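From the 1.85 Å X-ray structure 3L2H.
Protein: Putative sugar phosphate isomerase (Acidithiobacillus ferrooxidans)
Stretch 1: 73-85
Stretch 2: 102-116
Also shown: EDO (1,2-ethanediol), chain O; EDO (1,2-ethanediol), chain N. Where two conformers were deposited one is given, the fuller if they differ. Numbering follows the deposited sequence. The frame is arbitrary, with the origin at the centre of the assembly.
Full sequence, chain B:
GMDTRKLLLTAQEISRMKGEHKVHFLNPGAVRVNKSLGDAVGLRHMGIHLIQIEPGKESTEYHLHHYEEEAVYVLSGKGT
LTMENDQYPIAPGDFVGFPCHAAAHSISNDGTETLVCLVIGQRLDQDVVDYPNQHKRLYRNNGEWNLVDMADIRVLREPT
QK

Stretch 1 73-85: YVLSGKGTLTMEN
Stretch 2, residues 102-116: AAAHSISNDGTETLV

The apolar centre lies on the sheet face that carries Leu 81, Met 83, His 105 and Ile 107. Leu 81 (chi1 t, chi2 p) sets CD1 3.8 Å from CG1 of Ile 107 (m, t). Met 83, a selenomethionine (m, t, m), brings CG to 4.0 Å from CB of His 105, but its end leads away. Nearby, Val 74 CG1 (chi1 t) meets Leu 115 CD1 (t, p) at 3.9 Å.

Strands 79-83 and 105-108 run antiparallel, at 165° and 4.7 Å closest approach. Thr 80 pairs with Ser 108, Leu 81 with Ile 107, Thr 82 with Ser 106 and Met 83 with His 105. Thr 80 N donates to Ser 108 O (2.8 Å), and Ser 108 N returns to Thr 80 O (2.9 Å). Thr 82 N reaches Ser 106 O at 2.9 Å; Ser 106 N reaches Thr 82 O at 3.1 Å. Non-hydrogen-bonded pairs come closer, with CA atoms of Met 83 and His 105 4.4 Å apart.

A second antiparallel bridge joins Ser 76 to Val 116. Val 116 N donates to Ser 76 O (2.9 Å, 178°). Val 116 O accepts from Leu 75 N (2.8 Å) and Ser 76 N (3.1 Å).

Gly 77 (phi 74°, psi -170°) follows. A CB there would lie 2.3 Å from Thr 114 O, a clash. At Gly 79 it would lie 2.8 Å from Leu 115 CD2.

The edge is polar. Glu 84 (phi 47°, psi -124°; m, m) folds back, so OE2 accepts from Ala 104 N at 2.8 Å, while Glu 84 N donates to Ala 104 O at 3.0 Å. Water 1 links Ser 76 OG (2.7 Å) to Thr 114 O (2.6 Å). One ethanediol oxygen, O1 of chain O, bonds Thr 80 OG1 and Asp 110 N, both at 2.8 Å.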

# COMPACT_ATOMS: atom_id res chain seq x y z
N TYR B 73 -9.74 5.47 23.95
CA TYR B 73 -9.26 6.28 25.08
C TYR B 73 -10.47 6.79 25.85
O TYR B 73 -11.37 7.41 25.27
CB TYR B 73 -8.32 7.42 24.64
CG TYR B 73 -7.70 8.22 25.79
CD1 TYR B 73 -6.52 7.80 26.37
CD2 TYR B 73 -8.29 9.37 26.28
CE1 TYR B 73 -5.93 8.49 27.42
CE2 TYR B 73 -7.70 10.07 27.36
CZ TYR B 73 -6.52 9.62 27.92
OH TYR B 73 -5.87 10.28 28.94
N VAL B 74 -10.55 6.45 27.12
CA VAL B 74 -11.75 6.76 27.91
C VAL B 74 -11.67 8.18 28.44
O VAL B 74 -10.73 8.52 29.13
CB VAL B 74 -11.94 5.80 29.07
CG1 VAL B 74 -13.25 6.14 29.86
CG2 VAL B 74 -11.96 4.34 28.60
N LEU B 75 -12.67 8.99 28.10
CA LEU B 75 -12.73 10.37 28.57
C LEU B 75 -13.56 10.51 29.84
O LEU B 75 -13.19 11.28 30.71
CB LEU B 75 -13.30 11.28 27.48
CG LEU B 75 -12.44 11.39 26.21
CD1 LEU B 75 -13.18 12.18 25.07
CD2 LEU B 75 -11.06 11.98 26.49
N SER B 76 -14.70 9.82 29.93
CA SER B 76 -15.48 9.88 31.18
C SER B 76 -16.38 8.68 31.31
O SER B 76 -16.66 7.97 30.32
CB SER B 76 -16.33 11.15 31.29
OG SER B 76 -17.36 11.18 30.35
N GLY B 77 -16.82 8.47 32.54
CA GLY B 77 -17.62 7.33 32.91
C GLY B 77 -16.81 6.05 33.00
O GLY B 77 -15.57 6.07 32.91
N LYS B 78 -17.52 4.93 33.14
CA LYS B 78 -16.93 3.62 33.36
C LYS B 78 -17.54 2.56 32.47
O LYS B 78 -18.67 2.68 32.05
CB LYS B 78 -17.15 3.21 34.81
CG LYS B 78 -16.51 4.16 35.81
CD LYS B 78 -16.80 3.78 37.24
CE LYS B 78 -15.83 4.48 38.24
NZ LYS B 78 -16.28 4.33 39.70
N GLY B 79 -16.77 1.52 32.18
CA GLY B 79 -17.24 0.44 31.33
C GLY B 79 -16.60 -0.87 31.70
O GLY B 79 -15.77 -0.94 32.60
N THR B 80 -16.99 -1.92 30.98
CA THR B 80 -16.42 -3.24 31.16
C THR B 80 -15.90 -3.66 29.80
O THR B 80 -16.66 -3.72 28.83
CB THR B 80 -17.45 -4.22 31.62
OG1 THR B 80 -17.92 -3.81 32.90
CG2 THR B 80 -16.87 -5.67 31.67
N LEU B 81 -14.60 -3.92 29.74
CA LEU B 81 -13.93 -4.33 28.52
C LEU B 81 -13.85 -5.86 28.50
O LEU B 81 -13.34 -6.44 29.43
CB LEU B 81 -12.53 -3.69 28.49
CG LEU B 81 -11.53 -4.19 27.44
CD1 LEU B 81 -12.08 -3.95 25.99
CD2 LEU B 81 -10.17 -3.55 27.64
N THR B 82 -14.40 -6.50 27.46
CA THR B 82 -14.22 -7.92 27.24
C THR B 82 -13.19 -8.10 26.15
O THR B 82 -13.34 -7.54 25.07
CB THR B 82 -15.56 -8.59 26.82
OG1 THR B 82 -16.47 -8.46 27.90
CG2 THR B 82 -15.39 -10.06 26.46
N MSE B 83 -12.14 -8.87 26.43
CA MSE B 83 -11.13 -9.25 25.45
C MSE B 83 -10.90 -10.72 25.57
O MSE B 83 -10.56 -11.21 26.64
CB MSE B 83 -9.80 -8.51 25.65
CG MSE B 83 -9.88 -7.05 25.46
SE MSE B 83 -8.09 -6.17 25.57
CE MSE B 83 -7.80 -6.35 27.51
N GLU B 84 -11.09 -11.45 24.46
CA GLU B 84 -11.02 -12.91 24.48
C GLU B 84 -11.85 -13.44 25.66
O GLU B 84 -13.02 -13.10 25.77
CB GLU B 84 -9.57 -13.37 24.48
CG GLU B 84 -8.80 -12.89 23.23
CD GLU B 84 -9.28 -13.61 21.96
OE1 GLU B 84 -9.46 -14.86 22.03
OE2 GLU B 84 -9.48 -12.96 20.93
N ASN B 85 -11.28 -14.24 26.56
CA ASN B 85 -12.04 -14.77 27.71
C ASN B 85 -11.93 -13.93 28.98
O ASN B 85 -12.04 -14.49 30.10
CB ASN B 85 -11.54 -16.18 28.15
CG ASN B 85 -11.37 -17.17 27.02
OD1 ASN B 85 -11.88 -16.99 25.90
ND2 ASN B 85 -10.63 -18.25 27.30
N ALA B 102 -4.86 -9.50 17.41
CA ALA B 102 -4.39 -9.66 18.76
C ALA B 102 -5.47 -10.17 19.69
O ALA B 102 -5.21 -11.10 20.45
CB ALA B 102 -3.84 -8.33 19.28
N ALA B 103 -6.67 -9.59 19.65
CA ALA B 103 -7.71 -9.98 20.59
C ALA B 103 -9.08 -9.47 20.13
O ALA B 103 -9.22 -8.29 19.80
CB ALA B 103 -7.40 -9.42 21.95
N ALA B 104 -10.08 -10.35 20.11
CA ALA B 104 -11.47 -9.93 19.91
C ALA B 104 -11.92 -9.13 21.13
O ALA B 104 -11.53 -9.45 22.25
CB ALA B 104 -12.38 -11.15 19.68
N HIS B 105 -12.72 -8.10 20.93
CA HIS B 105 -13.21 -7.30 22.04
C HIS B 105 -14.54 -6.67 21.80
O HIS B 105 -14.99 -6.50 20.66
CB HIS B 105 -12.20 -6.16 22.34
CG HIS B 105 -12.53 -4.87 21.66
ND1 HIS B 105 -12.13 -4.58 20.38
CD2 HIS B 105 -13.24 -3.79 22.10
CE1 HIS B 105 -12.59 -3.38 20.05
NE2 HIS B 105 -13.25 -2.87 21.09
N SER B 106 -15.15 -6.27 22.92
CA SER B 106 -16.25 -5.35 22.95
C SER B 106 -16.21 -4.62 24.30
O SER B 106 -15.54 -5.04 25.23
CB SER B 106 -17.61 -6.04 22.75
OG SER B 106 -17.83 -7.05 23.74
N ILE B 107 -16.90 -3.49 24.38
CA ILE B 107 -17.06 -2.72 25.60
C ILE B 107 -18.54 -2.55 25.92
O ILE B 107 -19.35 -2.26 25.02
CB ILE B 107 -16.41 -1.33 25.47
CG1 ILE B 107 -14.89 -1.44 25.41
CG2 ILE B 107 -16.81 -0.38 26.65
CD1 ILE B 107 -14.16 -0.21 24.80
N SER B 108 -18.88 -2.78 27.19
CA SER B 108 -20.21 -2.57 27.73
C SER B 108 -20.19 -1.41 28.71
O SER B 108 -19.19 -1.19 29.41
CB SER B 108 -20.71 -3.80 28.48
OG SER B 108 -20.91 -4.91 27.62
N ASN B 109 -21.27 -0.64 28.74
CA ASN B 109 -21.46 0.34 29.80
C ASN B 109 -22.45 -0.24 30.79
O ASN B 109 -23.65 -0.21 30.55
CB ASN B 109 -21.95 1.70 29.28
CG ASN B 109 -22.12 2.71 30.39
OD1 ASN B 109 -21.90 2.38 31.56
ND2 ASN B 109 -22.56 3.93 30.05
N ASP B 110 -21.94 -0.82 31.87
CA ASP B 110 -22.81 -1.36 32.91
C ASP B 110 -22.78 -0.45 34.15
O ASP B 110 -23.13 -0.90 35.23
CB ASP B 110 -22.44 -2.83 33.27
CG ASP B 110 -22.62 -3.80 32.09
OD1 ASP B 110 -23.65 -3.70 31.37
OD2 ASP B 110 -21.76 -4.68 31.88
N GLY B 111 -22.35 0.80 33.98
CA GLY B 111 -22.34 1.79 35.04
C GLY B 111 -23.61 2.62 35.04
O GLY B 111 -24.61 2.23 34.43
N THR B 112 -23.58 3.77 35.70
CA THR B 112 -24.74 4.64 35.83
C THR B 112 -24.62 5.99 35.13
O THR B 112 -25.58 6.77 35.12
CB THR B 112 -25.01 4.91 37.34
OG1 THR B 112 -23.82 5.43 37.95
CG2 THR B 112 -25.40 3.65 38.03
N GLU B 113 -23.47 6.31 34.56
CA GLU B 113 -23.34 7.55 33.80
C GLU B 113 -22.93 7.18 32.38
O GLU B 113 -22.52 6.05 32.11
CB GLU B 113 -22.34 8.52 34.44
CG GLU B 113 -20.89 8.14 34.30
CD GLU B 113 -19.94 9.04 35.11
OE1 GLU B 113 -19.52 10.14 34.62
OE2 GLU B 113 -19.56 8.58 36.21
N THR B 114 -23.05 8.12 31.47
CA THR B 114 -22.67 7.89 30.08
C THR B 114 -21.20 7.54 30.00
O THR B 114 -20.38 8.17 30.66
CB THR B 114 -22.89 9.17 29.24
OG1 THR B 114 -24.23 9.64 29.49
CG2 THR B 114 -22.64 8.90 27.72
N LEU B 115 -20.86 6.58 29.14
CA LEU B 115 -19.46 6.24 28.88
C LEU B 115 -19.04 7.02 27.67
O LEU B 115 -19.67 6.85 26.61
CB LEU B 115 -19.30 4.74 28.70
CG LEU B 115 -17.94 4.20 28.25
CD1 LEU B 115 -16.81 4.59 29.22
CD2 LEU B 115 -17.99 2.67 28.11
N VAL B 116 -18.02 7.87 27.80
CA VAL B 116 -17.59 8.72 26.70
C VAL B 116 -16.11 8.44 26.36
O VAL B 116 -15.24 8.50 27.21
CB VAL B 116 -17.82 10.23 27.01
CG1 VAL B 116 -17.42 11.14 25.83
CG2 VAL B 116 -19.30 10.44 27.43
C1 EDO O . -19.01 -0.48 33.95
O1 EDO O . -19.48 -1.48 33.05
C2 EDO O . -19.53 -0.77 35.36
O2 EDO O . -18.58 -0.25 36.28
C1 EDO N . -15.20 0.16 19.08
O1 EDO N . -14.73 -0.90 18.21
C2 EDO N . -14.57 0.05 20.45
O2 EDO N . -15.25 -1.02 21.15
O HOH W 1 -19.71 10.55 31.60
O HOH W 2 -16.26 10.17 34.77
O HOH W 3 -20.45 4.60 33.13